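Local atomic coordinates of CurJ (Moorea producens 3L, PDB entry 5TZ6), a protein that probably catalyses a vinylogous dehydration during curacin biosynthesis, as the dehydratase domain of a polyketide synthase module. Residues E27-T32 against V89-V94; S104-S109 against W131-T136; L258-T263 against Q280-H285. The protein carries 1 engineered substitution. One frame throughout, in Å; residues are numbered along the deposited sequence.

Contact 1: E27-T32 against V89-V94; sequences ESYFST and VRTVQV
An antiparallel strand pair of the polyketide synthase dehydratase hotdog fold brings Glu27 to Phe30 against Arg90 to Val94, and it illustrates how one pairing can make different kinds of contact on its two faces. Ser28 and Val92 exchange backbone bonds, as do Phe30 and Arg90; the bond from Val92 N to Ser28 O, 2.9 Å long, is almost straight. The face bearing Glu27, Tyr29, Thr91 and Gln93 is polar. With CG anti to its backbone N (chi1 -173°) and the chain extended beyond, Glu27 lies beside Gln93, and Gln93 NE2 donates to the anti lone pair of Glu27 OE1 at 3.2 Å. Carboxylate and amide are nearly coplanar, their planes 10° apart. A weak bond from Tyr29 OH reaches the other oxygen, Glu27 OE2, while Thr91 OG1, bonded to Asp112, sits at the edge of the Tyr29 ring, 3.8 Å from CD1. An alanine in place of Glu27 would probably deprive the Gln93 amide of an acceptor and leave the Tyr29 hydroxyl without its weak partner. On the other face Phe30 and Val92 make an apolar pair: Val92 CG2 stands over one side of the Phe30 ring, 4.0 Å from its centroid, in a CH-pi contact. Near the end of the pairing, Ser31 CB packs 3.8 Å from Val89 CB. Gln93 also bonds Ser18 and Gln17 of the second subunit, whose Phe16 packs on Glu27 and Gln93. Helix 51-65 covers Phe30 and Val92, and strand 102-110 continues the sheet beyond strand 90-99.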
loop_
_atom_site.group_PDB
_atom_site.type_symbol
_atom_site.label_atom_id
_atom_site.label_comp_id
_atom_site.label_asym_id
_atom_site.label_seq_id
_atom_site.Cartn_x
_atom_site.Cartn_y
_atom_site.Cartn_z
ATOM N N GLU A 27 4.206 -2.058 -4.525
ATOM C CA GLU A 27 3.428 -1.415 -5.571
ATOM C C GLU A 27 4.255 -0.332 -6.244
ATOM O O GLU A 27 4.946 0.452 -5.578
ATOM C CB GLU A 27 2.131 -0.807 -5.020
ATOM C CG GLU A 27 1.205 -0.274 -6.101
ATOM C CD GLU A 27 -0.148 0.148 -5.559
ATOM O OE1 GLU A 27 -1.036 -0.722 -5.433
ATOM O OE2 GLU A 27 -0.323 1.350 -5.264
ATOM N N SER A 28 4.146 -0.286 -7.570
ATOM C CA SER A 28 5.005 0.511 -8.428
ATOM C C SER A 28 4.195 0.909 -9.651
ATOM O O SER A 28 3.309 0.169 -10.083
ATOM C CB SER A 28 6.257 -0.266 -8.836
ATOM O OG SER A 28 7.257 0.611 -9.320
ATOM N N TYR A 29 4.486 2.088 -10.199
ATOM C CA TYR A 29 3.721 2.634 -11.320
ATOM C C TYR A 29 4.634 2.723 -12.540
ATOM O O TYR A 29 5.469 3.627 -12.641
ATOM C CB TYR A 29 3.123 3.987 -10.954
ATOM C CG TYR A 29 2.259 3.918 -9.718
ATOM C CD1 TYR A 29 1.076 3.190 -9.713
ATOM C CD2 TYR A 29 2.631 4.574 -8.553
ATOM C CE1 TYR A 29 0.286 3.117 -8.577
ATOM C CE2 TYR A 29 1.850 4.507 -7.417
ATOM C CZ TYR A 29 0.679 3.778 -7.433
ATOM O OH TYR A 29 -0.096 3.716 -6.295
ATOM N N PHE A 30 4.452 1.794 -13.475
ATOM C CA PHE A 30 5.357 1.640 -14.609
ATOM C C PHE A 30 4.882 2.489 -15.783
ATOM O O PHE A 30 3.748 2.331 -16.263
ATOM C CB PHE A 30 5.465 0.170 -15.009
ATOM C CG PHE A 30 6.554 -0.575 -14.284
ATOM C CD1 PHE A 30 6.628 -0.550 -12.907
ATOM C CD2 PHE A 30 7.490 -1.312 -14.982
ATOM C CE1 PHE A 30 7.626 -1.233 -12.238
ATOM C CE2 PHE A 30 8.488 -2.001 -14.323
ATOM C CZ PHE A 30 8.554 -1.963 -12.947
ATOM N N SER A 31 5.754 3.387 -16.233
ATOM C CA SER A 31 5.490 4.279 -17.352
ATOM C C SER A 31 6.810 4.891 -17.788
ATOM O O SER A 31 7.790 4.895 -17.036
ATOM C CB SER A 31 4.492 5.380 -16.979
ATOM O OG SER A 31 5.087 6.321 -16.102
ATOM N N THR A 32 6.824 5.410 -19.018
ATOM C CA THR A 32 8.040 6.021 -19.542
ATOM C C THR A 32 8.408 7.281 -18.768
ATOM O O THR A 32 9.594 7.608 -18.648
ATOM C CB THR A 32 7.879 6.333 -21.030
ATOM O OG1 THR A 32 6.699 7.118 -21.231
ATOM C CG2 THR A 32 7.778 5.048 -21.836
ATOM N N VAL A 89 0.240 3.992 -18.274
ATOM C CA VAL A 89 0.877 3.629 -17.013
ATOM C C VAL A 89 0.185 2.386 -16.468
ATOM O O VAL A 89 -1.039 2.375 -16.302
ATOM C CB VAL A 89 0.837 4.772 -15.982
ATOM C CG1 VAL A 89 -0.592 5.197 -15.707
ATOM C CG2 VAL A 89 1.531 4.350 -14.700
ATOM N N ARG A 90 0.963 1.342 -16.202
ATOM C CA ARG A 90 0.461 0.095 -15.637
ATOM C C ARG A 90 0.879 -0.009 -14.177
ATOM O O ARG A 90 2.050 0.213 -13.850
ATOM C CB ARG A 90 0.991 -1.109 -16.417
ATOM C CG ARG A 90 0.516 -1.188 -17.850
ATOM C CD ARG A 90 -0.837 -1.862 -17.956
ATOM N NE ARG A 90 -0.793 -3.232 -17.455
ATOM C CZ ARG A 90 -1.654 -4.183 -17.809
ATOM N NH1 ARG A 90 -2.619 -3.911 -18.677
ATOM N NH2 ARG A 90 -1.546 -5.406 -17.304
ATOM N N THR A 91 -0.078 -0.326 -13.303
ATOM C CA THR A 91 0.260 -0.647 -11.922
ATOM C C THR A 91 0.869 -2.041 -11.844
ATOM O O THR A 91 0.289 -3.016 -12.335
ATOM C CB THR A 91 -0.971 -0.563 -11.018
ATOM O OG1 THR A 91 -1.490 0.771 -11.031
ATOM C CG2 THR A 91 -0.600 -0.931 -9.585
ATOM N N VAL A 92 2.031 -2.135 -11.205
ATOM C CA VAL A 92 2.764 -3.383 -11.047
ATOM C C VAL A 92 2.920 -3.671 -9.566
ATOM O O VAL A 92 3.329 -2.793 -8.795
ATOM C CB VAL A 92 4.140 -3.321 -11.730
ATOM C CG1 VAL A 92 4.916 -4.596 -11.462
ATOM C CG2 VAL A 92 3.965 -3.101 -13.218
ATOM N N GLN A 93 2.598 -4.898 -9.169
ATOM C CA GLN A 93 2.711 -5.329 -7.786
ATOM C C GLN A 93 3.580 -6.573 -7.706
ATOM O O GLN A 93 3.533 -7.440 -8.589
ATOM C CB GLN A 93 1.351 -5.625 -7.169
ATOM C CG GLN A 93 0.437 -4.431 -7.024
ATOM C CD GLN A 93 -0.912 -4.834 -6.466
ATOM O OE1 GLN A 93 -1.329 -5.985 -6.606
ATOM N NE2 GLN A 93 -1.590 -3.900 -5.808
ATOM N N VAL A 94 4.406 -6.616 -6.662
ATOM C CA VAL A 94 5.106 -7.816 -6.231
ATOM C C VAL A 94 4.360 -8.381 -5.036
ATOM O O VAL A 94 4.138 -7.676 -4.041
ATOM C CB VAL A 94 6.568 -7.511 -5.869
ATOM C CG1 VAL A 94 7.260 -8.775 -5.375
ATOM C CG2 VAL A 94 7.296 -6.931 -7.071
#

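Contact 2: S104-S109 against W131-T136; sequences SFQVIS and WAVHAT
Val107 faces both His134 and Ala135, so the antiparallel strands, whose axes run at 143° to each other, slip by one residue in a classic beta bulge. The carbonyl of Val107 is gripped twice: His134 N donates to Val107 O at 2.6 Å, and Ala135 N adds a longer bond to the same oxygen on a lone pair in the carbonyl plane. Val107 N answers with a bond to Ala135 O, and Ser109 and Ala132 exchange a further pair beyond the bulge. Among the side chains, the imidazole of His134 swings toward the other strand, its CG anti to the carbonyl carbon (chi1 -53°). Ser109 OG meets the edge of that ring, 2.5 Å from His134 NE2; the bond is very short, and either group could be the donor. Both members of the pair have a second partner: His134 ND1 bonds Gln80 O, and Ser109 OG also bonds Arg90 NH2. Held at both nitrogens, the imidazole is probably fixed in its rotation. Val107 CB packs 4.1 Å from Ala135 CB, and helix 51-65 covers both through His54. The end of the Phe105 ring comes close to the other strand's backbone, with CE1 3.3 Å from Thr136 C. On the reverse face, Ile108 CG2 lies 3.9 Å from Val133 CG2, and Gln106 runs alongside Thr136, its CG 3.9 Å from Thr136 CG2. Leu20 of the second subunit packs on Gln106, Ile108 and Trp131. Together these features make a bulged antiparallel pair in the sheet of a hotdog-type dehydratase, with its central helix against one face.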
loop_
_atom_site.group_PDB
_atom_site.type_symbol
_atom_site.label_atom_id
_atom_site.label_comp_id
_atom_site.label_asym_id
_atom_site.label_seq_id
_atom_site.Cartn_x
_atom_site.Cartn_y
_atom_site.Cartn_z
ATOM N N SER A 104 7.512 -17.224 -1.822
ATOM C CA SER A 104 7.093 -17.382 -3.203
ATOM C C SER A 104 6.602 -16.029 -3.698
ATOM O O SER A 104 5.944 -15.290 -2.966
ATOM C CB SER A 104 5.997 -18.439 -3.328
ATOM O OG SER A 104 5.017 -18.260 -2.316
ATOM N N PHE A 105 6.958 -15.674 -4.920
ATOM C CA PHE A 105 6.601 -14.360 -5.417
ATOM C C PHE A 105 5.869 -14.476 -6.742
ATOM O O PHE A 105 6.156 -15.361 -7.564
ATOM C CB PHE A 105 7.844 -13.448 -5.580
ATOM C CG PHE A 105 8.753 -13.861 -6.698
ATOM C CD1 PHE A 105 8.462 -13.502 -8.014
ATOM C CD2 PHE A 105 9.894 -14.605 -6.446
ATOM C CE1 PHE A 105 9.293 -13.891 -9.063
ATOM C CE2 PHE A 105 10.736 -14.992 -7.491
ATOM C CZ PHE A 105 10.431 -14.636 -8.800
ATOM N N GLN A 106 4.930 -13.549 -6.930
ATOM C CA GLN A 106 4.321 -13.261 -8.220
ATOM C C GLN A 106 4.443 -11.768 -8.496
ATOM O O GLN A 106 4.028 -10.948 -7.672
ATOM C CB GLN A 106 2.846 -13.675 -8.246
ATOM C CG GLN A 106 2.618 -15.169 -8.229
ATOM C CD GLN A 106 1.147 -15.528 -8.245
ATOM O OE1 GLN A 106 0.431 -15.299 -7.269
ATOM N NE2 GLN A 106 0.687 -16.095 -9.361
ATOM N N VAL A 107 5.013 -11.419 -9.643
ATOM C CA VAL A 107 4.997 -10.058 -10.162
ATOM C C VAL A 107 3.883 -9.967 -11.197
ATOM O O VAL A 107 3.946 -10.633 -12.246
ATOM C CB VAL A 107 6.346 -9.667 -10.787
ATOM C CG1 VAL A 107 6.255 -8.267 -11.370
ATOM C CG2 VAL A 107 7.469 -9.746 -9.763
ATOM N N ILE A 108 2.886 -9.121 -10.899
ATOM C CA ILE A 108 1.674 -8.955 -11.694
ATOM C C ILE A 108 1.496 -7.474 -12.019
ATOM O O ILE A 108 2.154 -6.607 -11.445
ATOM C CB ILE A 108 0.414 -9.479 -10.972
ATOM C CG1 ILE A 108 0.027 -8.543 -9.827
ATOM C CG2 ILE A 108 0.634 -10.890 -10.448
ATOM C CD1 ILE A 108 -1.280 -8.920 -9.172
ATOM N N SER A 109 0.581 -7.190 -12.946
ATOM C CA SER A 109 0.225 -5.814 -13.276
ATOM C C SER A 109 -1.222 -5.741 -13.745
ATOM O O SER A 109 -1.846 -6.752 -14.082
ATOM C CB SER A 109 1.146 -5.239 -14.352
ATOM O OG SER A 109 0.785 -5.755 -15.615
ATOM N N TRP A 131 -6.017 -8.657 -14.999
ATOM C CA TRP A 131 -4.642 -8.546 -14.528
ATOM C C TRP A 131 -3.801 -9.619 -15.203
ATOM O O TRP A 131 -4.323 -10.559 -15.810
ATOM C CB TRP A 131 -4.557 -8.659 -13.003
ATOM C CG TRP A 131 -5.268 -9.852 -12.438
ATOM C CD1 TRP A 131 -6.619 -10.020 -12.312
ATOM C CD2 TRP A 131 -4.666 -11.038 -11.907
ATOM N NE1 TRP A 131 -6.893 -11.240 -11.739
ATOM C CE2 TRP A 131 -5.711 -11.882 -11.482
ATOM C CE3 TRP A 131 -3.347 -11.467 -11.753
ATOM C CZ2 TRP A 131 -5.475 -13.131 -10.917
ATOM C CZ3 TRP A 131 -3.115 -12.703 -11.190
ATOM C CH2 TRP A 131 -4.173 -13.523 -10.780
ATOM N N ALA A 132 -2.484 -9.472 -15.077
ATOM C CA ALA A 132 -1.537 -10.343 -15.755
ATOM C C ALA A 132 -0.384 -10.685 -14.823
ATOM O O ALA A 132 0.006 -9.883 -13.971
ATOM C CB ALA A 132 -0.996 -9.692 -17.031
ATOM N N VAL A 133 0.155 -11.891 -14.991
ATOM C CA VAL A 133 1.324 -12.342 -14.244
ATOM C C VAL A 133 2.544 -12.249 -15.151
ATOM O O VAL A 133 2.552 -12.796 -16.265
ATOM C CB VAL A 133 1.129 -13.773 -13.716
ATOM C CG1 VAL A 133 2.364 -14.232 -12.965
ATOM C CG2 VAL A 133 -0.097 -13.840 -12.820
ATOM N N HIS A 134 3.573 -11.548 -14.684
ATOM C CA HIS A 134 4.777 -11.342 -15.470
ATOM C C HIS A 134 5.984 -12.098 -14.952
ATOM O O HIS A 134 6.915 -12.343 -15.730
ATOM C CB HIS A 134 5.114 -9.847 -15.532
ATOM C CG HIS A 134 3.974 -9.007 -16.007
ATOM N ND1 HIS A 134 3.348 -9.225 -17.216
ATOM C CD2 HIS A 134 3.334 -7.960 -15.434
ATOM C CE1 HIS A 134 2.377 -8.343 -17.371
ATOM N NE2 HIS A 134 2.347 -7.565 -16.304
ATOM N N ALA A 135 5.994 -12.488 -13.680
ATOM C CA ALA A 135 7.096 -13.332 -13.235
ATOM C C ALA A 135 6.671 -14.081 -11.990
ATOM O O ALA A 135 5.859 -13.594 -11.208
ATOM C CB ALA A 135 8.367 -12.512 -12.962
ATOM N N THR A 136 7.209 -15.281 -11.825
ATOM C CA THR A 136 6.917 -16.080 -10.649
ATOM C C THR A 136 8.203 -16.741 -10.199
ATOM O O THR A 136 9.138 -16.908 -10.987
ATOM C CB THR A 136 5.838 -17.131 -10.940
ATOM O OG1 THR A 136 6.268 -17.965 -12.019
ATOM C CG2 THR A 136 4.559 -16.448 -11.355
#

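Contact 3: L258-T263 against Q280-H285; sequences LLWCYT and QLFDQH
Leu258 opens the strand against the Gln284 amide, whose NE2 makes a close non-bonded contact with the leucine side chain, 3.1 Å from Leu258 CD1, while Leu258 CD2 lies over one face of the Trp260 indole toward its rim. Leu259, on the other side, sets CB 3.8 Å from Leu281 CD1. Trp260 contributes the largest share of the buried surface. Its backbone exchanges two nearly straight bonds with Phe282, and its CB stands over the Phe282 ring, 3.8 Å from the centroid, in a CH-pi contact. The Phe282 ring is near parallel to the five-membered ring of the indole but slid aside, so the two barely overlap. Further out, Trp260 NE1 donates to Gln284 OE1 at 2.8 Å, the nitrogen standing well above the amide's carbonyl plane; ring and amide are 85° apart. The bend of Gln284 at chi2 (76°) carries its CD back toward the strand, where the amide meets Leu258 and the indole N-H. Cys261 then contributes CB, 4.2 Å from Leu281 CD1. Tyr262 exchanges backbone bonds with Gln280 and places CB at the edge of the Phe282 ring, 4.0 Å from CE1. Gln280 OE1 comes in at the Tyr262 ring edge, 3.8 Å from CD2, although the stronger polar partners lie elsewhere: Tyr262 OH bonds Glu194, and Gln280 NE2 bonds Gln291. This hairpin, 258-267 with 274-282, is bordered by strand 194-200 on one side and strand 288-300 on the other. Helix 151-157 packs on Trp260 and Tyr262, whereas helix 215-223 covers Leu259, Cys261 and Leu281.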
loop_
_atom_site.group_PDB
_atom_site.type_symbol
_atom_site.label_atom_id
_atom_site.label_comp_id
_atom_site.label_asym_id
_atom_site.label_seq_id
_atom_site.Cartn_x
_atom_site.Cartn_y
_atom_site.Cartn_z
ATOM N N LEU A 258 32.704 0.138 -14.840
ATOM C CA LEU A 258 33.130 -0.956 -15.703
ATOM C C LEU A 258 32.909 -2.288 -14.999
ATOM O O LEU A 258 33.359 -2.472 -13.864
ATOM C CB LEU A 258 34.601 -0.793 -16.095
ATOM C CG LEU A 258 35.119 -1.651 -17.249
ATOM C CD1 LEU A 258 36.463 -1.120 -17.738
ATOM C CD2 LEU A 258 35.230 -3.115 -16.843
ATOM N N LEU A 259 32.213 -3.208 -15.666
ATOM C CA LEU A 259 32.015 -4.552 -15.141
ATOM C C LEU A 259 32.380 -5.573 -16.209
ATOM O O LEU A 259 32.460 -5.255 -17.398
ATOM C CB LEU A 259 30.563 -4.784 -14.700
ATOM C CG LEU A 259 29.952 -3.784 -13.723
ATOM C CD1 LEU A 259 28.538 -4.217 -13.382
ATOM C CD2 LEU A 259 30.807 -3.643 -12.464
ATOM N N TRP A 260 32.595 -6.813 -15.773
ATOM C CA TRP A 260 32.885 -7.912 -16.683
ATOM C C TRP A 260 31.780 -8.952 -16.577
ATOM O O TRP A 260 31.292 -9.235 -15.481
ATOM C CB TRP A 260 34.235 -8.559 -16.372
ATOM C CG TRP A 260 35.419 -7.666 -16.611
ATOM C CD1 TRP A 260 36.101 -6.944 -15.674
ATOM C CD2 TRP A 260 36.069 -7.410 -17.863
ATOM N NE1 TRP A 260 37.130 -6.253 -16.266
ATOM C CE2 TRP A 260 37.134 -6.523 -17.609
ATOM C CE3 TRP A 260 35.856 -7.846 -19.175
ATOM C CZ2 TRP A 260 37.979 -6.064 -18.613
ATOM C CZ3 TRP A 260 36.695 -7.393 -20.170
ATOM C CH2 TRP A 260 37.744 -6.508 -19.885
ATOM N N CYS A 261 31.395 -9.526 -17.714
ATOM C CA CYS A 261 30.336 -10.524 -17.769
ATOM C C CYS A 261 30.837 -11.748 -18.522
ATOM O O CYS A 261 31.083 -11.677 -19.730
ATOM C CB CYS A 261 29.083 -9.961 -18.437
ATOM S SG CYS A 261 27.785 -11.189 -18.584
ATOM N N TYR A 262 30.956 -12.871 -17.825
ATOM C CA TYR A 262 31.414 -14.125 -18.405
ATOM C C TYR A 262 30.231 -15.069 -18.550
ATOM O O TYR A 262 29.477 -15.272 -17.600
ATOM C CB TYR A 262 32.500 -14.757 -17.537
ATOM C CG TYR A 262 32.961 -16.123 -17.996
ATOM C CD1 TYR A 262 33.503 -16.307 -19.261
ATOM C CD2 TYR A 262 32.885 -17.225 -17.147
ATOM C CE1 TYR A 262 33.933 -17.553 -19.679
ATOM C CE2 TYR A 262 33.318 -18.475 -17.554
ATOM C CZ TYR A 262 33.839 -18.633 -18.822
ATOM O OH TYR A 262 34.270 -19.874 -19.236
ATOM N N THR A 263 30.060 -15.626 -19.741
ATOM C CA THR A 263 28.927 -16.483 -20.048
ATOM C C THR A 263 29.433 -17.738 -20.733
ATOM O O THR A 263 30.379 -17.680 -21.524
ATOM C CB THR A 263 27.907 -15.786 -20.969
ATOM O OG1 THR A 263 27.376 -14.620 -20.326
ATOM C CG2 THR A 263 26.769 -16.734 -21.319
ATOM N N GLN A 280 28.120 -14.973 -15.124
ATOM C CA GLN A 280 28.832 -14.434 -13.969
ATOM C C GLN A 280 29.152 -12.973 -14.253
ATOM O O GLN A 280 29.903 -12.664 -15.181
ATOM C CB GLN A 280 30.108 -15.227 -13.686
ATOM C CG GLN A 280 29.854 -16.604 -13.089
ATOM C CD GLN A 280 31.135 -17.303 -12.710
ATOM O OE1 GLN A 280 32.133 -17.223 -13.426
ATOM N NE2 GLN A 280 31.127 -17.974 -11.567
ATOM N N LEU A 281 28.543 -12.073 -13.498
ATOM C CA LEU A 281 28.872 -10.659 -13.554
ATOM C C LEU A 281 29.805 -10.350 -12.392
ATOM O O LEU A 281 29.479 -10.667 -11.244
ATOM C CB LEU A 281 27.599 -9.820 -13.469
ATOM C CG LEU A 281 27.704 -8.301 -13.539
ATOM C CD1 LEU A 281 28.281 -7.842 -14.875
ATOM C CD2 LEU A 281 26.330 -7.699 -13.287
ATOM N N PHE A 282 30.966 -9.756 -12.676
ATOM C CA PHE A 282 31.924 -9.484 -11.610
ATOM C C PHE A 282 32.644 -8.156 -11.828
ATOM O O PHE A 282 32.569 -7.526 -12.893
ATOM C CB PHE A 282 32.933 -10.630 -11.426
ATOM C CG PHE A 282 33.675 -10.996 -12.664
ATOM C CD1 PHE A 282 33.113 -11.852 -13.595
ATOM C CD2 PHE A 282 34.948 -10.494 -12.893
ATOM C CE1 PHE A 282 33.796 -12.188 -14.745
ATOM C CE2 PHE A 282 35.640 -10.827 -14.038
ATOM C CZ PHE A 282 35.063 -11.675 -14.968
ATOM N N ASP A 283 33.352 -7.765 -10.766
ATOM C CA ASP A 283 34.027 -6.490 -10.572
ATOM C C ASP A 283 35.308 -6.376 -11.388
ATOM O O ASP A 283 35.884 -7.365 -11.850
ATOM C CB ASP A 283 34.390 -6.307 -9.096
ATOM C CG ASP A 283 33.996 -4.954 -8.561
ATOM O OD1 ASP A 283 33.621 -4.086 -9.377
ATOM O OD2 ASP A 283 34.071 -4.758 -7.328
ATOM N N GLN A 284 35.778 -5.130 -11.505
ATOM C CA GLN A 284 37.083 -4.875 -12.098
ATOM C C GLN A 284 38.180 -5.594 -11.324
ATOM O O GLN A 284 39.180 -6.027 -11.909
ATOM C CB GLN A 284 37.355 -3.370 -12.099
ATOM C CG GLN A 284 38.443 -2.912 -13.045
ATOM C CD GLN A 284 37.960 -2.910 -14.488
ATOM O OE1 GLN A 284 38.229 -3.834 -15.256
ATOM N NE2 GLN A 284 37.218 -1.867 -14.854
ATOM N N HIS A 285 38.016 -5.707 -10.005
ATOM C CA HIS A 285 38.908 -6.461 -9.137
ATOM C C HIS A 285 38.547 -7.936 -9.033
ATOM O O HIS A 285 39.313 -8.700 -8.439
ATOM C CB HIS A 285 38.943 -5.838 -7.741
ATOM C CG HIS A 285 39.378 -4.409 -7.740
ATOM N ND1 HIS A 285 38.558 -3.383 -8.157
ATOM C CD2 HIS A 285 40.558 -3.837 -7.407
ATOM C CE1 HIS A 285 39.210 -2.238 -8.065
ATOM N NE2 HIS A 285 40.425 -2.486 -7.612
#

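In the fold
All three contacts are mostly buried antiparallel strand pairs, yet their chemistry follows their place. Contacts 1 and 2 are neighbours: strands 90-99 and 102-110 pair directly, and Gln93 N probably bonds Ile108 O across them. They share the cover of helix 51-65 on one face and the second subunit on the other, which meets a polar patch in contact 1 and a more apolar one in contact 2. Contact 3 lies on the opposite side of the chain's centre, about 30 Å from contact 1 between centres. It holds a hairpin in the later part of the chain, has helices over both faces, touches no second subunit, and relies more on aromatic packing.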